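Local atomic coordinates of putative hydrolase (Bacteroides ovatus, PDB entry 4HBS), a protein that is of unknown detailed function but is probably a hydrolase, with a five-bladed beta-propeller fold related to that of beta-fructosidase-like enzymes. Residues T227-E232 / D305-I310; W299-G304 / F403-L408. One frame throughout, in Å; residues are numbered along the deposited sequence.

Contact 1. Residues T227-E232 / D305-I310; sequences TMWEDE and DTYYMI
Tyr307 reaches across to Asp231 and Trp229 with the far end of its ring, and all three side chains meet around one carboxylate oxygen, OD1 of Asp231. The phenol donates its proton: Tyr307 OH lies 2.6 Å from Asp231 OD1 and meets the syn lone pair of that oxygen, on the side of the other carboxylate oxygen. The anti lone pair of the same oxygen takes the indole N-H, with Trp229 NE1 3.0 Å from Asp231 OD1. That bond is nearly straight, 164° at the hydrogen, and OD1 sits almost exactly in the indole plane. The CB atoms of Trp229 and Asp231, two residues apart, both point toward 305-310, and with CG anti to the backbone N indole and carboxylate are carried on to meet there. Tyr307 starts out differently: its CB does not point at the other segment, but with CG anti to the carbonyl carbon (chi1 -69°) the long ring still carries its hydroxyl there. The edge of Tyr307 is turned to the face of Trp229 in an offset edge-to-face pair, planes at 82° and the tyrosine centroid 5.8 Å from that of the indole five-membered ring. Their nearest atoms are Tyr307 CE2 and Trp229 NE1, 3.7 Å apart, with the nitrogen at the tyrosine edge. The other oxygen, Asp231 OD2, is tied back to Asp233 N, and Lys302 NZ hydrogen-bonds to the phenol oxygen. The contact joins the end of strand 227-230, an edge strand of one propeller blade, to strand 306-312 of the next. Chemically, a buried carboxylate is met by neutral donors on both lone pairs of OD1, which fixes its rotation, while the lysine on the phenol oxygen would be expected to polarise the O-H and strengthen its bond to the aspartate.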
loop_
_atom_site.group_PDB
_atom_site.type_symbol
_atom_site.label_atom_id
_atom_site.label_comp_id
_atom_site.label_asym_id
_atom_site.label_seq_id
_atom_site.Cartn_x
_atom_site.Cartn_y
_atom_site.Cartn_z
ATOM N N THR A 227 2.406 -4.416 -6.356
ATOM C CA THR A 227 1.895 -3.236 -7.042
ATOM C C THR A 227 1.533 -3.726 -8.448
ATOM O O THR A 227 2.032 -4.772 -8.889
ATOM C CB THR A 227 2.870 -2.060 -7.032
ATOM O OG1 THR A 227 3.944 -2.329 -7.930
ATOM C CG2 THR A 227 3.375 -1.744 -5.643
HETATM N N MSE A 228 0.659 -2.991 -9.131
HETATM C CA MSE A 228 0.175 -3.351 -10.453
HETATM C C MSE A 228 -0.027 -2.161 -11.347
HETATM O O MSE A 228 -0.063 -1.023 -10.881
HETATM C CB MSE A 228 -1.169 -4.044 -10.302
HETATM C CG MSE A 228 -1.081 -5.521 -10.297
HETATM SE SE MSE A 228 -2.683 -6.397 -9.640
HETATM C CE MSE A 228 -3.908 -5.232 -10.040
ATOM N N TRP A 229 -0.214 -2.435 -12.639
ATOM C CA TRP A 229 -0.560 -1.422 -13.624
ATOM C C TRP A 229 -1.392 -2.064 -14.744
ATOM O O TRP A 229 -0.859 -2.855 -15.518
ATOM C CB TRP A 229 0.677 -0.711 -14.194
ATOM C CG TRP A 229 0.322 0.150 -15.362
ATOM C CD1 TRP A 229 0.565 -0.122 -16.676
ATOM C CD2 TRP A 229 -0.598 1.248 -15.347
ATOM N NE1 TRP A 229 -0.088 0.786 -17.474
ATOM C CE2 TRP A 229 -0.781 1.659 -16.682
ATOM C CE3 TRP A 229 -1.251 1.958 -14.327
ATOM C CZ2 TRP A 229 -1.556 2.765 -17.021
ATOM C CZ3 TRP A 229 -2.019 3.056 -14.668
ATOM C CH2 TRP A 229 -2.198 3.424 -16.004
ATOM N N GLU A 230 -2.690 -1.732 -14.826
ATOM C CA GLU A 230 -3.565 -2.241 -15.881
ATOM C C GLU A 230 -3.350 -1.333 -17.098
ATOM O O GLU A 230 -3.759 -0.173 -17.068
ATOM C CB GLU A 230 -5.031 -2.270 -15.395
ATOM C CG GLU A 230 -5.992 -2.982 -16.340
ATOM C CD GLU A 230 -7.196 -3.629 -15.677
ATOM O OE1 GLU A 230 -7.685 -3.082 -14.660
ATOM O OE2 GLU A 230 -7.644 -4.692 -16.166
ATOM N N ASP A 231 -2.628 -1.834 -18.126
ATOM C CA ASP A 231 -2.262 -1.052 -19.319
ATOM C C ASP A 231 -3.288 -1.154 -20.452
ATOM O O ASP A 231 -4.027 -2.128 -20.539
ATOM C CB ASP A 231 -0.897 -1.535 -19.843
ATOM C CG ASP A 231 -0.248 -0.600 -20.842
ATOM O OD1 ASP A 231 0.326 0.407 -20.417
ATOM O OD2 ASP A 231 -0.396 -0.837 -22.057
ATOM N N GLU A 232 -3.279 -0.151 -21.356
ATOM C CA GLU A 232 -4.120 -0.096 -22.559
ATOM C C GLU A 232 -3.965 -1.345 -23.442
ATOM O O GLU A 232 -4.902 -1.682 -24.176
ATOM C CB GLU A 232 -3.748 1.123 -23.438
ATOM C CG GLU A 232 -4.139 2.492 -22.909
ATOM C CD GLU A 232 -3.679 3.619 -23.822
ATOM O OE1 GLU A 232 -4.022 3.585 -25.029
ATOM O OE2 GLU A 232 -2.953 4.521 -23.341
ATOM N N ASP A 305 2.139 9.883 -22.920
ATOM C CA ASP A 305 2.863 8.799 -23.584
ATOM C C ASP A 305 4.104 8.429 -22.757
ATOM O O ASP A 305 5.093 7.952 -23.322
ATOM C CB ASP A 305 3.261 9.232 -25.011
ATOM C CG ASP A 305 2.073 9.604 -25.882
ATOM O OD1 ASP A 305 1.112 8.789 -25.959
ATOM O OD2 ASP A 305 2.103 10.702 -26.493
ATOM N N THR A 306 4.052 8.635 -21.413
ATOM C CA THR A 306 5.171 8.337 -20.527
ATOM C C THR A 306 4.703 7.514 -19.331
ATOM O O THR A 306 3.636 7.781 -18.768
ATOM C CB THR A 306 5.839 9.651 -20.064
ATOM O OG1 THR A 306 6.172 10.437 -21.215
ATOM C CG2 THR A 306 7.098 9.411 -19.215
ATOM N N TYR A 307 5.518 6.518 -18.944
ATOM C CA TYR A 307 5.288 5.697 -17.771
ATOM C C TYR A 307 6.127 6.265 -16.685
ATOM O O TYR A 307 7.308 6.488 -16.906
ATOM C CB TYR A 307 5.650 4.239 -18.028
ATOM C CG TYR A 307 4.698 3.598 -18.997
ATOM C CD1 TYR A 307 4.872 3.739 -20.368
ATOM C CD2 TYR A 307 3.554 2.953 -18.552
ATOM C CE1 TYR A 307 3.969 3.192 -21.275
ATOM C CE2 TYR A 307 2.643 2.401 -19.446
ATOM C CZ TYR A 307 2.837 2.548 -20.812
ATOM O OH TYR A 307 1.973 1.982 -21.723
ATOM N N TYR A 308 5.526 6.564 -15.536
ATOM C CA TYR A 308 6.231 7.102 -14.381
ATOM C C TYR A 308 6.194 6.083 -13.287
ATOM O O TYR A 308 5.161 5.448 -13.090
ATOM C CB TYR A 308 5.586 8.404 -13.908
ATOM C CG TYR A 308 5.645 9.503 -14.941
ATOM C CD1 TYR A 308 6.781 10.296 -15.082
ATOM C CD2 TYR A 308 4.566 9.755 -15.781
ATOM C CE1 TYR A 308 6.835 11.318 -16.030
ATOM C CE2 TYR A 308 4.603 10.783 -16.719
ATOM C CZ TYR A 308 5.742 11.559 -16.848
ATOM O OH TYR A 308 5.797 12.562 -17.791
HETATM N N MSE A 309 7.307 5.913 -12.580
HETATM C CA MSE A 309 7.407 5.001 -11.447
HETATM C C MSE A 309 7.724 5.795 -10.233
HETATM O O MSE A 309 8.591 6.654 -10.323
HETATM C CB MSE A 309 8.507 3.986 -11.681
HETATM C CG MSE A 309 8.601 2.967 -10.589
HETATM SE SE MSE A 309 10.027 1.711 -10.950
HETATM C CE MSE A 309 10.916 2.093 -9.481
ATOM N N ILE A 310 7.058 5.525 -9.090
ATOM C CA ILE A 310 7.344 6.235 -7.833
ATOM C C ILE A 310 7.648 5.199 -6.786
ATOM O O ILE A 310 6.854 4.297 -6.570
ATOM C CB ILE A 310 6.211 7.186 -7.376
ATOM C CG1 ILE A 310 5.910 8.232 -8.462
ATOM C CG2 ILE A 310 6.597 7.895 -6.044
ATOM C CD1 ILE A 310 4.652 8.859 -8.294
#

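Contact 2. Residues W299-G304 / F403-L408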
loop_
_atom_site.group_PDB
_atom_site.type_symbol
_atom_site.label_atom_id
_atom_site.label_comp_id
_atom_site.label_asym_id
_atom_site.label_seq_id
_atom_site.Cartn_x
_atom_site.Cartn_y
_atom_site.Cartn_z
ATOM N N TRP A 299 5.589 1.975 -7.641
ATOM C CA TRP A 299 4.227 2.178 -8.128
ATOM C C TRP A 299 4.308 2.726 -9.486
ATOM O O TRP A 299 4.793 3.845 -9.631
ATOM C CB TRP A 299 3.481 3.160 -7.228
ATOM C CG TRP A 299 3.128 2.564 -5.917
ATOM C CD1 TRP A 299 3.862 2.602 -4.768
ATOM C CD2 TRP A 299 2.006 1.728 -5.655
ATOM N NE1 TRP A 299 3.267 1.829 -3.801
ATOM C CE2 TRP A 299 2.106 1.295 -4.313
ATOM C CE3 TRP A 299 0.921 1.290 -6.428
ATOM C CZ2 TRP A 299 1.134 0.472 -3.719
ATOM C CZ3 TRP A 299 -0.034 0.476 -5.841
ATOM C CH2 TRP A 299 0.077 0.078 -4.505
ATOM N N VAL A 300 3.838 1.980 -10.505
ATOM C CA VAL A 300 3.867 2.445 -11.899
ATOM C C VAL A 300 2.464 2.900 -12.350
ATOM O O VAL A 300 1.442 2.334 -11.931
ATOM C CB VAL A 300 4.448 1.354 -12.829
ATOM C CG1 VAL A 300 4.319 1.745 -14.307
ATOM C CG2 VAL A 300 5.910 1.080 -12.466
ATOM N N PHE A 301 2.450 3.963 -13.176
ATOM C CA PHE A 301 1.261 4.541 -13.790
ATOM C C PHE A 301 1.679 5.316 -15.059
ATOM O O PHE A 301 2.846 5.670 -15.185
ATOM C CB PHE A 301 0.503 5.441 -12.802
ATOM C CG PHE A 301 1.216 6.731 -12.495
ATOM C CD1 PHE A 301 2.254 6.769 -11.570
ATOM C CD2 PHE A 301 0.877 7.907 -13.155
ATOM C CE1 PHE A 301 2.927 7.964 -11.297
ATOM C CE2 PHE A 301 1.552 9.101 -12.881
ATOM C CZ PHE A 301 2.574 9.121 -11.953
ATOM N N LYS A 302 0.732 5.558 -15.986
ATOM C CA LYS A 302 0.984 6.248 -17.249
ATOM C C LYS A 302 0.242 7.557 -17.290
ATOM O O LYS A 302 -0.927 7.605 -16.922
ATOM C CB LYS A 302 0.530 5.378 -18.447
ATOM C CG LYS A 302 0.838 5.975 -19.841
ATOM C CD LYS A 302 0.269 5.121 -20.971
ATOM C CE LYS A 302 0.756 5.517 -22.361
ATOM N NZ LYS A 302 0.650 4.402 -23.355
ATOM N N LYS A 303 0.902 8.607 -17.769
ATOM C CA LYS A 303 0.303 9.924 -17.960
ATOM C C LYS A 303 0.846 10.427 -19.286
ATOM O O LYS A 303 2.062 10.577 -19.436
ATOM C CB LYS A 303 0.616 10.870 -16.781
ATOM C CG LYS A 303 -0.212 12.165 -16.794
ATOM C CD LYS A 303 0.632 13.438 -16.967
ATOM C CE LYS A 303 -0.200 14.612 -17.442
ATOM N NZ LYS A 303 0.579 15.877 -17.505
ATOM N N GLY A 304 -0.034 10.560 -20.271
ATOM C CA GLY A 304 0.363 10.927 -21.619
ATOM C C GLY A 304 0.963 9.715 -22.297
ATOM O O GLY A 304 0.397 8.622 -22.215
ATOM N N PHE A 403 1.553 18.337 -6.211
ATOM C CA PHE A 403 1.017 19.008 -7.397
ATOM C C PHE A 403 2.158 19.439 -8.293
ATOM O O PHE A 403 3.209 19.873 -7.805
ATOM C CB PHE A 403 0.180 20.212 -7.019
ATOM C CG PHE A 403 -1.105 19.855 -6.329
ATOM C CD1 PHE A 403 -1.109 19.470 -4.997
ATOM C CD2 PHE A 403 -2.324 19.987 -6.984
ATOM C CE1 PHE A 403 -2.302 19.180 -4.345
ATOM C CE2 PHE A 403 -3.517 19.698 -6.332
ATOM C CZ PHE A 403 -3.499 19.289 -5.019
ATOM N N ASN A 404 1.964 19.303 -9.601
ATOM C CA ASN A 404 2.949 19.688 -10.595
ATOM C C ASN A 404 4.226 18.788 -10.526
ATOM O O ASN A 404 5.313 19.227 -10.903
ATOM C CB ASN A 404 3.279 21.188 -10.451
ATOM C CG ASN A 404 3.633 21.888 -11.735
ATOM O OD1 ASN A 404 3.272 21.459 -12.843
ATOM N ND2 ASN A 404 4.346 22.998 -11.619
ATOM N N TRP A 405 4.061 17.514 -10.085
ATOM C CA TRP A 405 5.122 16.477 -10.057
ATOM C C TRP A 405 5.745 16.267 -11.457
ATOM O O TRP A 405 6.923 15.945 -11.563
ATOM C CB TRP A 405 4.568 15.133 -9.537
ATOM C CG TRP A 405 3.361 14.621 -10.276
ATOM C CD1 TRP A 405 2.055 14.918 -10.019
ATOM C CD2 TRP A 405 3.361 13.815 -11.460
ATOM N NE1 TRP A 405 1.242 14.325 -10.952
ATOM C CE2 TRP A 405 2.018 13.660 -11.861
ATOM C CE3 TRP A 405 4.371 13.235 -12.243
ATOM C CZ2 TRP A 405 1.657 12.908 -12.982
ATOM C CZ3 TRP A 405 4.014 12.519 -13.370
ATOM C CH2 TRP A 405 2.671 12.362 -13.731
ATOM N N GLU A 406 4.934 16.462 -12.520
ATOM C CA GLU A 406 5.327 16.361 -13.942
ATOM C C GLU A 406 6.537 17.265 -14.300
ATOM O O GLU A 406 7.304 16.914 -15.194
ATOM C CB GLU A 406 4.135 16.763 -14.845
ATOM C CG GLU A 406 2.890 15.898 -14.685
ATOM C CD GLU A 406 1.703 16.507 -13.948
ATOM O OE1 GLU A 406 1.922 17.192 -12.919
ATOM O OE2 GLU A 406 0.550 16.233 -14.359
ATOM N N SER A 407 6.681 18.435 -13.610
ATOM C CA SER A 407 7.758 19.422 -13.812
ATOM C C SER A 407 9.152 18.867 -13.705
ATOM O O SER A 407 10.043 19.414 -14.331
ATOM C CB SER A 407 7.656 20.535 -12.781
ATOM O OG SER A 407 6.388 21.155 -12.842
ATOM N N LEU A 408 9.368 17.809 -12.902
ATOM C CA LEU A 408 10.699 17.234 -12.692
ATOM C C LEU A 408 11.484 16.987 -13.988
ATOM O O LEU A 408 12.707 17.164 -13.979
ATOM C CB LEU A 408 10.602 15.926 -11.901
ATOM C CG LEU A 408 10.242 16.055 -10.413
ATOM C CD1 LEU A 408 10.085 14.710 -9.802
ATOM C CD2 LEU A 408 11.290 16.847 -9.647
#
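Phe301 and Trp405 come at each other from opposite directions and make the tight half of this contact. The phenylalanine turns its CE2-CZ edge to the indole six-membered ring in an offset edge-to-face pair, planes at 75° and centroids 5.3 Å apart; Phe301 CE2 lies 3.6 Å from Trp405 CH2. The indole is sandwiched, since CG of the adjacent Glu406 lies over its opposite face, and Lys303 CB meets its rim in plane, 4.0 Å from Trp405 CH2. The indole N-H is bonded to Gly369 O. The outer half is looser. Lys303, its chain bent at chi2 (-116°), runs past the indole rim so that NZ comes 3.2 Å from Glu406 OE2, a salt bridge on the anti side of the carboxylate and 27° out of its plane, made by an exposed lysine and a partly exposed glutamate. With an alanine in place of Glu406, lacking CG and the carboxylate, the Lys303 ammonium would probably be left without this mate and one indole face less well covered. A short 3-10 turn thus packs aromatically on the first strand of the neighbouring sheet, a blade-to-blade junction of the five-bladed beta-propeller.

In the fold
The centres of contacts 1 and 2 lie about 10 Å apart, on the same side of the chain's centre. Their segments alternate along the chain: 227-232, 299-304, 305-310, then 403-408. The middle two belong to consecutive antiparallel strands, 298-303 and 306-312, of one four-stranded sheet, paired by probable backbone hydrogen bonds such as Tyr308 N to Phe301 O (2.8 Å). Contact 1 joins that blade to the preceding one, 227-274, and contact 2 joins it to the turn leaving strand 399-403. That strand pairs with strand 38-42, from near the N-terminus, so contact 2 also reaches the sheet in which strands from both ends of the chain pair, consistent with closure of the propeller ring.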